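Local atomic coordinates of 2,3,4,5-tetrahydropyridine-2,6-dicarboxylate N-succinyltransferase (Campylobacter jejuni, PDB entry 2RIJ), a protein that probably catalyses the succinyl-CoA-dependent conversion of cyclic tetrahydrodipicolinate into acyclic N-succinyl-L-2-amino-6-oxopimelate, the first step of the succinylase route to lysine. Residues K42-S47 / L166-A171; S173-I178 / F205-A210. All blocks are in the same frame, centred on the assembly; numbering follows the deposited sequence.

Interaction 1: K42-S47 / L166-A171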
loop_
_atom_site.group_PDB
_atom_site.type_symbol
_atom_site.label_atom_id
_atom_site.label_comp_id
_atom_site.label_asym_id
_atom_site.label_seq_id
_atom_site.Cartn_x
_atom_site.Cartn_y
_atom_site.Cartn_z
ATOM N N LYS A 42 -31.245 -24.061 -48.827
ATOM C CA LYS A 42 -30.416 -23.491 -47.772
ATOM C C LYS A 42 -29.043 -24.116 -47.905
ATOM O O LYS A 42 -28.932 -25.327 -47.890
ATOM C CB LYS A 42 -31.047 -23.820 -46.424
ATOM C CG LYS A 42 -30.689 -22.896 -45.307
ATOM C CD LYS A 42 -31.465 -23.277 -44.039
ATOM C CE LYS A 42 -32.895 -22.725 -44.063
ATOM N NZ LYS A 42 -32.930 -21.230 -43.875
ATOM N N ILE A 43 -28.016 -23.296 -48.113
ATOM C CA ILE A 43 -26.631 -23.774 -48.165
ATOM C C ILE A 43 -26.097 -23.715 -46.721
ATOM O O ILE A 43 -25.987 -22.633 -46.123
ATOM C CB ILE A 43 -25.744 -22.924 -49.107
ATOM C CG1 ILE A 43 -26.376 -22.796 -50.521
ATOM C CG2 ILE A 43 -24.316 -23.464 -49.143
ATOM C CD1 ILE A 43 -26.881 -24.064 -51.121
ATOM N N LEU A 44 -25.830 -24.895 -46.163
ATOM C CA LEU A 44 -25.306 -25.049 -44.830
ATOM C C LEU A 44 -23.786 -25.037 -44.709
ATOM O O LEU A 44 -23.286 -24.771 -43.616
ATOM C CB LEU A 44 -25.825 -26.333 -44.196
ATOM C CG LEU A 44 -27.325 -26.579 -44.331
ATOM C CD1 LEU A 44 -27.615 -27.829 -43.555
ATOM C CD2 LEU A 44 -28.101 -25.398 -43.803
ATOM N N GLN A 45 -23.079 -25.333 -45.796
ATOM C CA GLN A 45 -21.630 -25.351 -45.825
ATOM C C GLN A 45 -21.150 -25.429 -47.271
ATOM O O GLN A 45 -21.828 -25.997 -48.140
ATOM C CB GLN A 45 -21.075 -26.568 -45.056
ATOM C CG GLN A 45 -19.574 -26.526 -44.886
ATOM C CD GLN A 45 -19.015 -27.617 -43.997
ATOM O OE1 GLN A 45 -18.178 -27.345 -43.109
ATOM N NE2 GLN A 45 -19.446 -28.862 -44.231
ATOM N N ALA A 46 -19.952 -24.916 -47.504
ATOM C CA ALA A 46 -19.267 -25.013 -48.773
ATOM C C ALA A 46 -17.835 -25.496 -48.523
ATOM O O ALA A 46 -17.185 -25.068 -47.545
ATOM C CB ALA A 46 -19.270 -23.655 -49.446
ATOM N N SER A 47 -17.363 -26.442 -49.328
ATOM C CA SER A 47 -16.010 -26.980 -49.200
ATOM C C SER A 47 -15.260 -26.803 -50.530
ATOM O O SER A 47 -15.793 -27.125 -51.598
ATOM C CB SER A 47 -16.048 -28.456 -48.775
ATOM O OG SER A 47 -16.808 -28.635 -47.571
ATOM N N LEU A 166 -25.974 -14.167 -42.483
ATOM C CA LEU A 166 -26.194 -15.015 -43.640
ATOM C C LEU A 166 -26.110 -16.527 -43.323
ATOM O O LEU A 166 -26.761 -17.355 -43.978
ATOM C CB LEU A 166 -25.169 -14.657 -44.725
ATOM C CG LEU A 166 -25.421 -13.323 -45.470
ATOM C CD1 LEU A 166 -24.515 -13.190 -46.668
ATOM C CD2 LEU A 166 -26.851 -13.158 -45.927
ATOM N N LEU A 167 -25.277 -16.884 -42.352
ATOM C CA LEU A 167 -25.046 -18.288 -42.002
ATOM C C LEU A 167 -26.202 -18.827 -41.142
ATOM O O LEU A 167 -26.742 -18.103 -40.316
ATOM C CB LEU A 167 -23.702 -18.415 -41.276
ATOM C CG LEU A 167 -22.441 -18.033 -42.080
ATOM C CD1 LEU A 167 -21.254 -18.049 -41.184
ATOM C CD2 LEU A 167 -22.203 -18.967 -43.309
ATOM N N SER A 168 -26.597 -20.080 -41.361
ATOM C CA SER A 168 -27.591 -20.763 -40.545
ATOM C C SER A 168 -26.936 -21.461 -39.362
ATOM O O SER A 168 -25.892 -22.101 -39.508
ATOM C CB SER A 168 -28.323 -21.820 -41.373
ATOM O OG SER A 168 -28.972 -21.233 -42.457
ATOM N N ASN A 169 -27.538 -21.299 -38.190
ATOM C CA ASN A 169 -27.179 -22.073 -37.002
ATOM C C ASN A 169 -27.676 -23.496 -37.215
ATOM O O ASN A 169 -28.870 -23.732 -37.385
ATOM C CB ASN A 169 -27.797 -21.464 -35.730
ATOM C CG ASN A 169 -27.316 -22.131 -34.462
ATOM O OD1 ASN A 169 -26.154 -22.560 -34.377
ATOM N ND2 ASN A 169 -28.206 -22.254 -33.467
ATOM N N VAL A 170 -26.746 -24.437 -37.199
ATOM C CA VAL A 170 -27.055 -25.845 -37.493
ATOM C C VAL A 170 -26.343 -26.727 -36.478
ATOM O O VAL A 170 -25.402 -26.292 -35.808
ATOM C CB VAL A 170 -26.673 -26.249 -38.946
ATOM C CG1 VAL A 170 -27.480 -25.407 -39.996
ATOM C CG2 VAL A 170 -25.160 -26.111 -39.192
ATOM N N ALA A 171 -26.815 -27.957 -36.398
ATOM C CA ALA A 171 -26.130 -29.047 -35.686
ATOM C C ALA A 171 -25.063 -29.608 -36.603
ATOM O O ALA A 171 -25.208 -29.562 -37.828
ATOM C CB ALA A 171 -27.127 -30.125 -35.291
HETATM O O HOH W 1 -25.167 -21.439 -43.604
HETATM O O HOH W 2 -27.783 -20.126 -44.503
HETATM O O HOH W 3 -24.589 -23.039 -41.793
#

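Interaction 2: S173-I178 / F205-A210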
loop_
_atom_site.group_PDB
_atom_site.type_symbol
_atom_site.label_atom_id
_atom_site.label_comp_id
_atom_site.label_asym_id
_atom_site.label_seq_id
_atom_site.Cartn_x
_atom_site.Cartn_y
_atom_site.Cartn_z
ATOM N N SER A 173 -22.571 -33.007 -37.047
ATOM C CA SER A 173 -22.364 -34.415 -36.674
ATOM C C SER A 173 -21.255 -34.956 -37.550
ATOM O O SER A 173 -21.397 -35.050 -38.784
ATOM C CB SER A 173 -23.663 -35.193 -36.927
ATOM O OG SER A 173 -23.533 -36.552 -36.528
ATOM N N ASP A 174 -20.124 -35.268 -36.944
ATOM C CA ASP A 174 -18.930 -35.670 -37.692
ATOM C C ASP A 174 -18.634 -34.726 -38.869
ATOM O O ASP A 174 -18.339 -35.129 -40.006
ATOM C CB ASP A 174 -19.025 -37.128 -38.114
ATOM C CG ASP A 174 -19.043 -38.081 -36.897
ATOM O OD1 ASP A 174 -18.442 -37.776 -35.827
ATOM O OD2 ASP A 174 -19.705 -39.114 -37.009
ATOM N N ASP A 175 -18.688 -33.457 -38.502
ATOM C CA ASP A 175 -18.449 -32.310 -39.342
ATOM C C ASP A 175 -19.458 -32.129 -40.472
ATOM O O ASP A 175 -19.206 -31.340 -41.345
ATOM C CB ASP A 175 -16.955 -32.266 -39.823
ATOM C CG ASP A 175 -15.948 -31.820 -38.676
ATOM O OD1 ASP A 175 -16.371 -31.186 -37.635
ATOM O OD2 ASP A 175 -14.720 -32.062 -38.837
ATOM N N LYS A 176 -20.600 -32.812 -40.420
ATOM C CA LYS A 176 -21.684 -32.643 -41.390
ATOM C C LYS A 176 -22.826 -31.828 -40.769
ATOM O O LYS A 176 -23.291 -32.183 -39.682
ATOM C CB LYS A 176 -22.262 -34.015 -41.793
ATOM C CG LYS A 176 -21.249 -35.035 -42.257
ATOM C CD LYS A 176 -20.507 -34.510 -43.408
ATOM C CE LYS A 176 -19.912 -35.614 -44.279
ATOM N NZ LYS A 176 -19.244 -34.914 -45.428
ATOM N N PRO A 177 -23.287 -30.764 -41.456
ATOM C CA PRO A 177 -24.356 -29.941 -40.928
ATOM C C PRO A 177 -25.744 -30.591 -41.075
ATOM O O PRO A 177 -26.064 -31.218 -42.101
ATOM C CB PRO A 177 -24.226 -28.630 -41.726
ATOM C CG PRO A 177 -23.656 -29.082 -43.084
ATOM C CD PRO A 177 -22.777 -30.267 -42.747
ATOM N N ILE A 178 -26.560 -30.430 -40.043
ATOM C CA ILE A 178 -27.938 -30.899 -40.017
ATOM C C ILE A 178 -28.812 -29.772 -39.490
ATOM O O ILE A 178 -28.542 -29.213 -38.434
ATOM C CB ILE A 178 -28.089 -32.111 -39.084
ATOM C CG1 ILE A 178 -27.064 -33.188 -39.455
ATOM C CG2 ILE A 178 -29.584 -32.619 -39.066
ATOM C CD1 ILE A 178 -27.038 -34.379 -38.510
ATOM N N PHE A 205 -20.662 -21.582 -37.677
ATOM C CA PHE A 205 -19.348 -21.771 -38.291
ATOM C C PHE A 205 -18.866 -23.210 -38.066
ATOM O O PHE A 205 -19.061 -23.755 -36.972
ATOM C CB PHE A 205 -18.294 -20.867 -37.648
ATOM C CG PHE A 205 -18.384 -19.419 -38.028
ATOM C CD1 PHE A 205 -19.416 -18.633 -37.534
ATOM C CD2 PHE A 205 -17.420 -18.831 -38.819
ATOM C CE1 PHE A 205 -19.527 -17.272 -37.884
ATOM C CE2 PHE A 205 -17.522 -17.464 -39.170
ATOM C CZ PHE A 205 -18.607 -16.713 -38.721
ATOM N N PRO A 206 -18.126 -23.770 -39.047
ATOM C CA PRO A 206 -17.406 -25.038 -38.885
ATOM C C PRO A 206 -16.013 -24.831 -38.285
ATOM O O PRO A 206 -15.607 -23.691 -37.982
ATOM C CB PRO A 206 -17.319 -25.537 -40.327
ATOM C CG PRO A 206 -17.157 -24.312 -41.088
ATOM C CD PRO A 206 -17.907 -23.226 -40.404
ATOM N N ARG A 207 -15.329 -25.935 -38.045
ATOM C CA ARG A 207 -14.010 -25.913 -37.510
ATOM C C ARG A 207 -13.000 -25.886 -38.665
ATOM O O ARG A 207 -13.237 -26.423 -39.751
ATOM C CB ARG A 207 -13.801 -27.105 -36.591
ATOM C CG ARG A 207 -14.692 -26.969 -35.321
ATOM C CD ARG A 207 -15.021 -28.195 -34.680
ATOM N NE ARG A 207 -15.804 -27.969 -33.470
ATOM C CZ ARG A 207 -16.061 -28.927 -32.620
ATOM N NH1 ARG A 207 -15.622 -30.130 -32.864
ATOM N NH2 ARG A 207 -16.728 -28.679 -31.531
ATOM N N PHE A 208 -11.858 -25.308 -38.365
ATOM C CA PHE A 208 -10.678 -25.246 -39.267
ATOM C C PHE A 208 -10.283 -26.589 -39.849
ATOM O O PHE A 208 -10.099 -26.688 -41.053
ATOM C CB PHE A 208 -9.536 -24.601 -38.446
ATOM C CG PHE A 208 -8.223 -24.426 -39.123
ATOM C CD1 PHE A 208 -7.295 -25.464 -39.123
ATOM C CD2 PHE A 208 -7.820 -23.157 -39.601
ATOM C CE1 PHE A 208 -6.014 -25.284 -39.640
ATOM C CE2 PHE A 208 -6.552 -22.973 -40.113
ATOM C CZ PHE A 208 -5.648 -24.064 -40.162
ATOM N N LEU A 209 -10.209 -27.638 -39.017
ATOM C CA LEU A 209 -9.728 -28.919 -39.491
ATOM C C LEU A 209 -10.748 -29.660 -40.372
ATOM O O LEU A 209 -10.414 -30.643 -40.996
ATOM C CB LEU A 209 -9.200 -29.779 -38.311
ATOM C CG LEU A 209 -7.854 -29.331 -37.731
ATOM C CD1 LEU A 209 -7.597 -30.168 -36.434
ATOM C CD2 LEU A 209 -6.686 -29.467 -38.744
ATOM N N ALA A 210 -11.983 -29.154 -40.460
ATOM C CA ALA A 210 -12.929 -29.728 -41.403
ATOM C C ALA A 210 -12.534 -29.278 -42.830
ATOM O O ALA A 210 -13.050 -29.834 -43.824
ATOM C CB ALA A 210 -14.409 -29.331 -41.064
HETATM O O HOH W 4 -16.643 -28.428 -38.524
HETATM O O HOH W 5 -14.959 -31.505 -35.372
#

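Interaction 1: K42-S47 / L166-A171
Leu-44 lays its CD2 methyl against CG1 of Val-170, 3.9 Å away, the two side chains running obliquely past one another. Pro-177 of strand 176-178 packs on both, so the apolar end of the contact is closed from a third strand. At the other end the aliphatic part of Lys-42 passes Ser-168: its chain starts out with CG anti to the backbone N (chi1 -156°), which brings CD to 3.6 Å from Ser-168 OG, a plain packing distance.

Beside these side-chain contacts the main chains do not touch, and three ordered waters link them. One water donates to Ile-43 O (2.9 Å) and accepts from Ser-168 N (3.0 Å). A second sits 2.6 Å from Ser-168 OG, donates to Leu-166 O and reaches Ile-43 O only weakly. A third lies 2.8 Å from both Leu-44 O and Ser-168 O.

Leu-44 and Gln-45 form a classic beta bulge opposite Asp-34, on the strand 43-48 that pairs with 27-35. Strand 43-48 meets the short link from helix 163-166 into strand 170-173 through a methyl contact, the lysine chain on Ser-168 and water bridges serving main-chain groups and the Ser-168 hydroxyl, which do not bond directly across the contact.

Interaction 2: S173-I178 / F205-A210
Asp-175 sits in the type I' beta turn from Ser-173 to Lys-176, the hairpin that joins strands 170-173 and 176-178, and it reaches across to the 3-10 turn at 208-210. The turn is closed by a reciprocal pair of backbone bonds, Ser-173 N to Lys-176 O and Lys-176 N to Ser-173 O. On the facing segment, Ala-210 N returns to Arg-207 O.

Van der Waals contact comes first. The carboxylate of Asp-175 lies against the methyl of Ala-210, with OD2 3.5 Å from Ala-210 CB and CG of the aspartate 3.8 Å from the same carbon. The bond from CA to CB of Asp-175 points at the 3-10 turn, and with CG anti to the carbonyl carbon (chi1 -74°) the carboxylate lands on the methyl.

The polar link is made by water. One molecule donates to Asp-175 OD1 at 2.7 Å and accepts from Arg-207 NH1 at 2.9 Å; another accepts from the backbone N of Arg-207 and gives OD1 a weak bond. OD1 thus works through solvent while OD2 lies on the methyl.

Electrostatics add a looser component. Asp-175 OD1 and Arg-207 NH1 are 4.9 Å apart, too far for a salt bridge, though the opposite charges probably attract. Arg-207 NH2 makes a salt bridge to Glu-222 OE1 and a hydrogen bond to Leu-221 O, both of a second subunit. Lys-198 of the third subunit packs on Asp-175, so the hairpin tip lies where subunits meet. Across the two segments the nearest approach of the aspartate and arginine side chains is Asp-175 OD1 to Arg-207 CD, 4.4 Å.

Interactions 1 and 2 use successive parts of one small antiparallel sheet: 166-171 leads into strand 170-173, and 173-178 turns back along strand 176-178. A probable hydrogen bond from Ile-178 N to Ala-171 O couples them. Interaction 1, partly buried, includes the buried Leu-44 and Val-170 and ties this sheet to strand 43-48 of the neighbouring larger sheet. Interaction 2 is a surface contact at the hairpin's end, facing the loop after strand 201-203, and its polar residues also meet other subunits. Water bridges both, but it serves mainly backbone groups in the first and a carboxylate with an arginine in the second.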